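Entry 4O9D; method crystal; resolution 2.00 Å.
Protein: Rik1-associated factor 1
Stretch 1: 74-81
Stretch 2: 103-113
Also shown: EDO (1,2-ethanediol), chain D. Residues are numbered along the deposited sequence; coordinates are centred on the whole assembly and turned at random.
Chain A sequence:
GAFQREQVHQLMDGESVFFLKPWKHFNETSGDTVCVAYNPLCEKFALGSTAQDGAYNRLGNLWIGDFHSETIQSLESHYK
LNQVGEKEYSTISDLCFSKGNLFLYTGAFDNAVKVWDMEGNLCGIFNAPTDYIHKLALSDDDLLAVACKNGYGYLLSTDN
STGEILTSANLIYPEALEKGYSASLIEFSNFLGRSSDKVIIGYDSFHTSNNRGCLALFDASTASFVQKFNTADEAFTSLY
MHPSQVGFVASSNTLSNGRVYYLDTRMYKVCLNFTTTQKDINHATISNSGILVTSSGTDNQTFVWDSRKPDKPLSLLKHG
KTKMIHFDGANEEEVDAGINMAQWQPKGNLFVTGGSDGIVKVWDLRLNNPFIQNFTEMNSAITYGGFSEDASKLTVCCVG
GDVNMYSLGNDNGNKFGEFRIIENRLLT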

ATOM      1  N   SER A  74     -18.557  -7.318   8.375  1.00 29.46           N
ATOM      2  CA  SER A  74     -18.544  -5.945   7.881  1.00 32.37           C
ATOM      3  C   SER A  74     -18.447  -4.984   9.052  1.00 33.63           C
ATOM      4  O   SER A  74     -19.158  -5.168  10.040  1.00 33.47           O
ATOM      5  CB  SER A  74     -19.849  -5.668   7.110  1.00 40.68           C
ATOM      6  OG  SER A  74     -19.898  -4.339   6.595  1.00 37.75           O
ATOM      7  N   LEU A  75     -17.596  -3.958   8.962  1.00 31.23           N
ATOM      8  CA  LEU A  75     -17.415  -3.030  10.101  1.00 28.77           C
ATOM      9  C   LEU A  75     -18.161  -1.715   9.910  1.00 31.03           C
ATOM     10  O   LEU A  75     -18.518  -1.350   8.798  1.00 29.08           O
ATOM     11  CB  LEU A  75     -15.929  -2.710  10.371  1.00 34.89           C
ATOM     12  CG  LEU A  75     -14.938  -3.829  10.716  1.00 36.42           C
ATOM     13  CD1 LEU A  75     -13.528  -3.241  11.038  1.00 28.75           C
ATOM     14  CD2 LEU A  75     -15.448  -4.668  11.859  1.00 36.35           C
ATOM     15  N   GLU A  76     -18.377  -0.988  11.008  1.00 31.70           N
ATOM     16  CA  GLU A  76     -19.066   0.290  10.942  1.00 33.26           C
ATOM     17  C   GLU A  76     -18.376   1.251   9.951  1.00 30.28           C
ATOM     18  O   GLU A  76     -19.038   2.075   9.306  1.00 29.19           O
ATOM     19  CB  GLU A  76     -19.152   0.911  12.345  1.00 33.21           C
ATOM     20  CG  GLU A  76     -19.362   2.401  12.334  1.00 38.54           C
ATOM     21  CD  GLU A  76     -19.846   2.950  13.670  1.00 49.30           C
ATOM     22  OE1 GLU A  76     -19.252   2.625  14.730  1.00 46.98           O
ATOM     23  OE2 GLU A  76     -20.833   3.714  13.650  1.00 53.67           O
ATOM     24  N   SER A  77     -17.051   1.128   9.841  1.00 30.32           N
ATOM     25  CA  SER A  77     -16.257   1.796   8.793  1.00 28.18           C
ATOM     26  C   SER A  77     -16.209   3.332   8.903  1.00 28.21           C
ATOM     27  O   SER A  77     -16.362   3.869   9.989  1.00 32.17           O
ATOM     28  CB  SER A  77     -16.731   1.371   7.402  1.00 30.79           C
ATOM     29  OG  SER A  77     -15.753   1.702   6.414  1.00 31.48           O
ATOM     30  N   HIS A  78     -15.962   4.010   7.779  1.00 27.57           N
ATOM     31  CA  HIS A  78     -15.885   5.479   7.708  1.00 29.08           C
ATOM     32  C   HIS A  78     -16.945   5.987   6.732  1.00 32.10           C
ATOM     33  O   HIS A  78     -17.157   5.374   5.691  1.00 36.66           O
ATOM     34  CB  HIS A  78     -14.509   5.923   7.180  1.00 29.86           C
ATOM     35  CG  HIS A  78     -13.343   5.400   7.965  1.00 28.24           C
ATOM     36  ND1 HIS A  78     -12.492   6.224   8.673  1.00 26.27           N
ATOM     37  CD2 HIS A  78     -12.886   4.140   8.156  1.00 25.70           C
ATOM     38  CE1 HIS A  78     -11.555   5.496   9.255  1.00 24.78           C
ATOM     39  NE2 HIS A  78     -11.781   4.226   8.974  1.00 22.53           N
ATOM     40  N   TYR A  79     -17.575   7.124   7.023  1.00 32.16           N
ATOM     41  CA  TYR A  79     -18.705   7.577   6.210  1.00 37.45           C
ATOM     42  C   TYR A  79     -19.024   9.058   6.438  1.00 41.52           C
ATOM     43  O   TYR A  79     -18.579   9.655   7.416  1.00 35.20           O
ATOM     44  CB  TYR A  79     -19.943   6.744   6.551  1.00 35.39           C
ATOM     45  CG  TYR A  79     -20.254   6.768   8.031  1.00 42.23           C
ATOM     46  CD1 TYR A  79     -21.062   7.754   8.578  1.00 45.10           C
ATOM     47  CD2 TYR A  79     -19.705   5.828   8.890  1.00 42.31           C
ATOM     48  CE1 TYR A  79     -21.325   7.791   9.942  1.00 47.53           C
ATOM     49  CE2 TYR A  79     -19.965   5.857  10.249  1.00 41.12           C
ATOM     50  CZ  TYR A  79     -20.773   6.840  10.769  1.00 47.24           C
ATOM     51  OH  TYR A  79     -21.032   6.868  12.123  1.00 49.70           O
ATOM     52  N   LYS A  80     -19.794   9.644   5.524  1.00 45.78           N
ATOM     53  CA  LYS A  80     -20.314  11.005   5.711  1.00 50.62           C
ATOM     54  C   LYS A  80     -21.788  10.996   5.308  1.00 50.78           C
ATOM     55  O   LYS A  80     -22.232  10.098   4.585  1.00 53.42           O
ATOM     56  CB  LYS A  80     -19.556  12.030   4.850  1.00 49.37           C
ATOM     57  CG  LYS A  80     -18.031  12.070   5.031  1.00 49.98           C
ATOM     58  CD  LYS A  80     -17.331  12.842   3.882  1.00 46.61           C
ATOM     59  CE  LYS A  80     -15.836  13.030   4.161  1.00 47.32           C
ATOM     60  NZ  LYS A  80     -15.071  13.797   3.114  1.00 41.43           N
ATOM     61  N   LEU A  81     -22.542  11.993   5.758  1.00 53.36           N
ATOM     62  CA  LEU A  81     -23.955  12.107   5.383  1.00 61.14           C
ATOM     63  C   LEU A  81     -24.098  12.834   4.043  1.00 60.49           C
ATOM     64  O   LEU A  81     -23.743  14.011   3.936  1.00 57.02           O
ATOM     65  CB  LEU A  81     -24.750  12.834   6.474  1.00 57.33           C
ATOM     66  CG  LEU A  81     -24.679  12.214   7.873  1.00 61.28           C
ATOM     67  CD1 LEU A  81     -24.323  10.726   7.789  1.00 60.00           C
ATOM     68  CD2 LEU A  81     -23.680  12.960   8.747  1.00 57.37           C
TER
HETATM   69  C1  EDO D 702     -15.948  15.985   8.680  1.00 51.64           C
HETATM   70  O1  EDO D 702     -14.996  16.252   9.711  1.00 42.26           O
HETATM   71  C2  EDO D 702     -15.225  15.423   7.461  1.00 48.40           C
HETATM   72  O2  EDO D 702     -15.585  14.044   7.311  1.00 49.01           O
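Stretch 2 (103-113) FLYTGAFDNAV

A histidine buried between two segments of chain can organise both, because its flat ring offers two nitrogens at the edge and two faces for packing. The contact between residues 74-81 and 103-113 of Rik1-associated factor 1 is a compact example. The second stretch runs as an extended strand through Ala108, then bends in a type I beta turn from Ala108 to Asn111, closed by the backbone hydrogen bond from Asn111 N to Ala108 O at 3.2 Å. Asn111 takes positive backbone angles (73/18), and from there the chain returns to extended geometry at Ala112 and Val113. The first stretch meets this strand and turn mainly through side chains; its nearest alpha-carbon approach is Tyr79 CA to Asp110 CA, 6.1 Å. The two run in broadly the same direction, from Leu75 against Leu104 to Lys80 against Phe109. Together the two bury 386 Å².

His78 is the centre of the arrangement. Its CA-to-CB bond points toward the second stretch, and chi1 in the m well (-56°) with chi2 at -115° sets the ring so that both nitrogens meet polar partners near its plane. His78 NE2 lies 2.7 Å from Thr106 OG1 in a nearly straight hydrogen bond; Thr106 has chi1 at p (60°), its hydroxyl also bonded elsewhere in the structure. On the other nitrogen, His78 ND1 donates to Asp110 OD1 at 2.9 Å. One face of the ring is covered by Ala108, whose CB stands 3.4 Å from the centroid of the His78 ring in a CH-pi contact. Alternation along the strand makes this possible: Leu104, Thr106 and Ala108 all point toward the first stretch, while Gly107, between the last two, contributes only backbone near the ring.

Asp110 shows how a turn residue can serve several partners at once. With chi1 at p (68°), its carboxylate faces His78 and also the backbone that follows it: Asp110 OD1, besides accepting from the histidine, accepts from Ala112 N at 3.1 Å. The same side chain reaches the first stretch through solvent, since water 1 donates to Asp110 OD2 at 2.8 Å and accepts from Tyr79 N at 3.1 Å, spanning a direct Tyr79 N to Asp110 OD2 separation of 4.0 Å. Beside these bonds, Ala112 O lies 3.3 Å from His78 CE1 and has no hydrogen-bonding partner in the model.

Lys80 works by length. Its CA-to-CB bond points sideways, but beyond chi1 at m (-55°) the remaining torsions are all t, and this extended chain carries the amine to the turn, where Lys80 NZ donates to Phe109 O at 2.9 Å. On the way, Lys80 CE passes 3.6 Å from Asp110 CA. A bound 1,2-ethanediol, probably from the crystallisation liquor, sits nearby and donates through EDO O2 to Asp110 O at 2.9 Å.

At the Leu75 end the contact is apolar. Leu75 (m, t) and Leu104 (t, p) point toward one another's stretches, and Leu75 CD1 meets Leu104 CD2 at 4.3 Å.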

ATOM      1  N   PHE A 103      -5.537  -5.359  17.382  1.00 28.33           N
ATOM      2  CA  PHE A 103      -6.284  -4.246  16.806  1.00 27.19           C
ATOM      3  C   PHE A 103      -6.012  -4.054  15.326  1.00 26.82           C
ATOM      4  O   PHE A 103      -4.969  -4.471  14.822  1.00 24.70           O
ATOM      5  CB  PHE A 103      -5.943  -2.951  17.567  1.00 24.54           C
ATOM      6  CG  PHE A 103      -6.272  -3.024  19.049  1.00 30.45           C
ATOM      7  CD1 PHE A 103      -7.590  -2.930  19.484  1.00 29.37           C
ATOM      8  CD2 PHE A 103      -5.267  -3.207  19.993  1.00 31.68           C
ATOM      9  CE1 PHE A 103      -7.903  -3.016  20.848  1.00 33.23           C
ATOM     10  CE2 PHE A 103      -5.573  -3.296  21.355  1.00 31.81           C
ATOM     11  CZ  PHE A 103      -6.886  -3.196  21.778  1.00 29.83           C
ATOM     12  N   LEU A 104      -6.975  -3.430  14.651  1.00 24.54           N
ATOM     13  CA  LEU A 104      -6.828  -3.017  13.260  1.00 28.47           C
ATOM     14  C   LEU A 104      -6.901  -1.484  13.173  1.00 25.81           C
ATOM     15  O   LEU A 104      -7.829  -0.879  13.701  1.00 22.05           O
ATOM     16  CB  LEU A 104      -7.939  -3.632  12.408  1.00 26.21           C
ATOM     17  CG  LEU A 104      -7.989  -3.213  10.932  1.00 29.37           C
ATOM     18  CD1 LEU A 104      -6.774  -3.743  10.152  1.00 25.05           C
ATOM     19  CD2 LEU A 104      -9.314  -3.655  10.245  1.00 29.54           C
ATOM     20  N   TYR A 105      -5.929  -0.868  12.495  1.00 24.35           N
ATOM     21  CA  TYR A 105      -5.930   0.576  12.271  1.00 21.84           C
ATOM     22  C   TYR A 105      -6.377   0.908  10.832  1.00 28.31           C
ATOM     23  O   TYR A 105      -5.845   0.337   9.862  1.00 24.98           O
ATOM     24  CB  TYR A 105      -4.513   1.128  12.510  1.00 22.55           C
ATOM     25  CG  TYR A 105      -3.893   0.758  13.842  1.00 23.08           C
ATOM     26  CD1 TYR A 105      -4.513   1.112  15.036  1.00 28.64           C
ATOM     27  CD2 TYR A 105      -2.676   0.093  13.911  1.00 20.84           C
ATOM     28  CE1 TYR A 105      -3.945   0.795  16.261  1.00 32.14           C
ATOM     29  CE2 TYR A 105      -2.090  -0.234  15.132  1.00 23.88           C
ATOM     30  CZ  TYR A 105      -2.728   0.130  16.315  1.00 34.70           C
ATOM     31  OH  TYR A 105      -2.166  -0.172  17.556  1.00 26.61           O
ATOM     32  N   THR A 106      -7.344   1.814  10.676  1.00 20.51           N
ATOM     33  CA  THR A 106      -7.792   2.202   9.329  1.00 23.24           C
ATOM     34  C   THR A 106      -7.799   3.709   9.102  1.00 23.94           C
ATOM     35  O   THR A 106      -7.953   4.512  10.054  1.00 25.58           O
ATOM     36  CB  THR A 106      -9.220   1.696   8.976  1.00 24.62           C
ATOM     37  OG1 THR A 106     -10.162   2.234   9.909  1.00 26.52           O
ATOM     38  CG2 THR A 106      -9.304   0.172   8.966  1.00 23.72           C
ATOM     39  N   GLY A 107      -7.626   4.087   7.835  1.00 21.96           N
ATOM     40  CA  GLY A 107      -7.656   5.476   7.415  1.00 23.21           C
ATOM     41  C   GLY A 107      -8.642   5.641   6.261  1.00 24.91           C
ATOM     42  O   GLY A 107      -8.834   4.736   5.475  1.00 26.93           O
ATOM     43  N   ALA A 108      -9.274   6.795   6.151  1.00 26.53           N
ATOM     44  CA  ALA A 108     -10.246   6.975   5.089  1.00 27.24           C
ATOM     45  C   ALA A 108     -10.424   8.434   4.674  1.00 26.71           C
ATOM     46  O   ALA A 108      -9.855   9.368   5.266  1.00 23.87           O
ATOM     47  CB  ALA A 108     -11.616   6.375   5.509  1.00 24.74           C
ATOM     48  N   PHE A 109     -11.290   8.600   3.682  1.00 28.15           N
ATOM     49  CA  PHE A 109     -11.588   9.888   3.091  1.00 29.40           C
ATOM     50  C   PHE A 109     -12.643  10.653   3.916  1.00 35.03           C
ATOM     51  O   PHE A 109     -13.158  11.698   3.494  1.00 33.77           O
ATOM     52  CB  PHE A 109     -12.052   9.686   1.648  1.00 28.29           C
ATOM     53  CG  PHE A 109     -10.941   9.386   0.681  1.00 35.98           C
ATOM     54  CD1 PHE A 109      -9.641   9.148   1.128  1.00 30.11           C
ATOM     55  CD2 PHE A 109     -11.198   9.342  -0.688  1.00 31.74           C
ATOM     56  CE1 PHE A 109      -8.618   8.886   0.233  1.00 27.67           C
ATOM     57  CE2 PHE A 109     -10.178   9.080  -1.590  1.00 32.75           C
ATOM     58  CZ  PHE A 109      -8.888   8.853  -1.126  1.00 34.71           C
ATOM     59  N   ASP A 110     -12.932  10.160   5.112  1.00 34.42           N
ATOM     60  CA  ASP A 110     -13.679  10.963   6.087  1.00 37.38           C
ATOM     61  C   ASP A 110     -12.760  11.781   7.012  1.00 35.73           C
ATOM     62  O   ASP A 110     -13.239  12.430   7.941  1.00 35.79           O
ATOM     63  CB  ASP A 110     -14.594  10.070   6.925  1.00 32.53           C
ATOM     64  CG  ASP A 110     -13.820   9.151   7.838  1.00 33.52           C
ATOM     65  OD1 ASP A 110     -12.622   8.907   7.552  1.00 30.89           O
ATOM     66  OD2 ASP A 110     -14.414   8.663   8.831  1.00 35.12           O
ATOM     67  N   ASN A 111     -11.450  11.762   6.747  1.00 29.29           N
ATOM     68  CA  ASN A 111     -10.468  12.483   7.573  1.00 34.55           C
ATOM     69  C   ASN A 111     -10.181  11.872   8.941  1.00 29.21           C
ATOM     70  O   ASN A 111      -9.682  12.570   9.808  1.00 30.84           O
ATOM     71  CB  ASN A 111     -10.908  13.946   7.826  1.00 31.17           C
ATOM     72  CG  ASN A 111     -11.170  14.712   6.547  1.00 33.49           C
ATOM     73  OD1 ASN A 111     -10.971  14.195   5.429  1.00 34.83           O
ATOM     74  ND2 ASN A 111     -11.626  15.952   6.695  1.00 36.39           N
ATOM     75  N   ALA A 112     -10.509  10.602   9.153  1.00 27.14           N
ATOM     76  CA  ALA A 112     -10.365  10.007  10.485  1.00 26.40           C
ATOM     77  C   ALA A 112      -9.461   8.778  10.488  1.00 26.14           C
ATOM     78  O   ALA A 112      -9.449   8.024   9.531  1.00 25.17           O
ATOM     79  CB  ALA A 112     -11.760   9.651  11.068  1.00 24.59           C
ATOM     80  N   VAL A 113      -8.675   8.600  11.552  1.00 23.44           N
ATOM     81  CA  VAL A 113      -8.046   7.324  11.799  1.00 22.29           C
ATOM     82  C   VAL A 113      -8.878   6.570  12.865  1.00 23.89           C
ATOM     83  O   VAL A 113      -9.165   7.136  13.928  1.00 22.31           O
ATOM     84  CB  VAL A 113      -6.598   7.498  12.310  1.00 23.61           C
ATOM     85  CG1 VAL A 113      -5.944   6.151  12.451  1.00 20.93           C
ATOM     86  CG2 VAL A 113      -5.777   8.372  11.351  1.00 27.00           C
TER
HETATM   87  O   HOH W   1     -16.985   8.185   9.894  1.00 36.07           O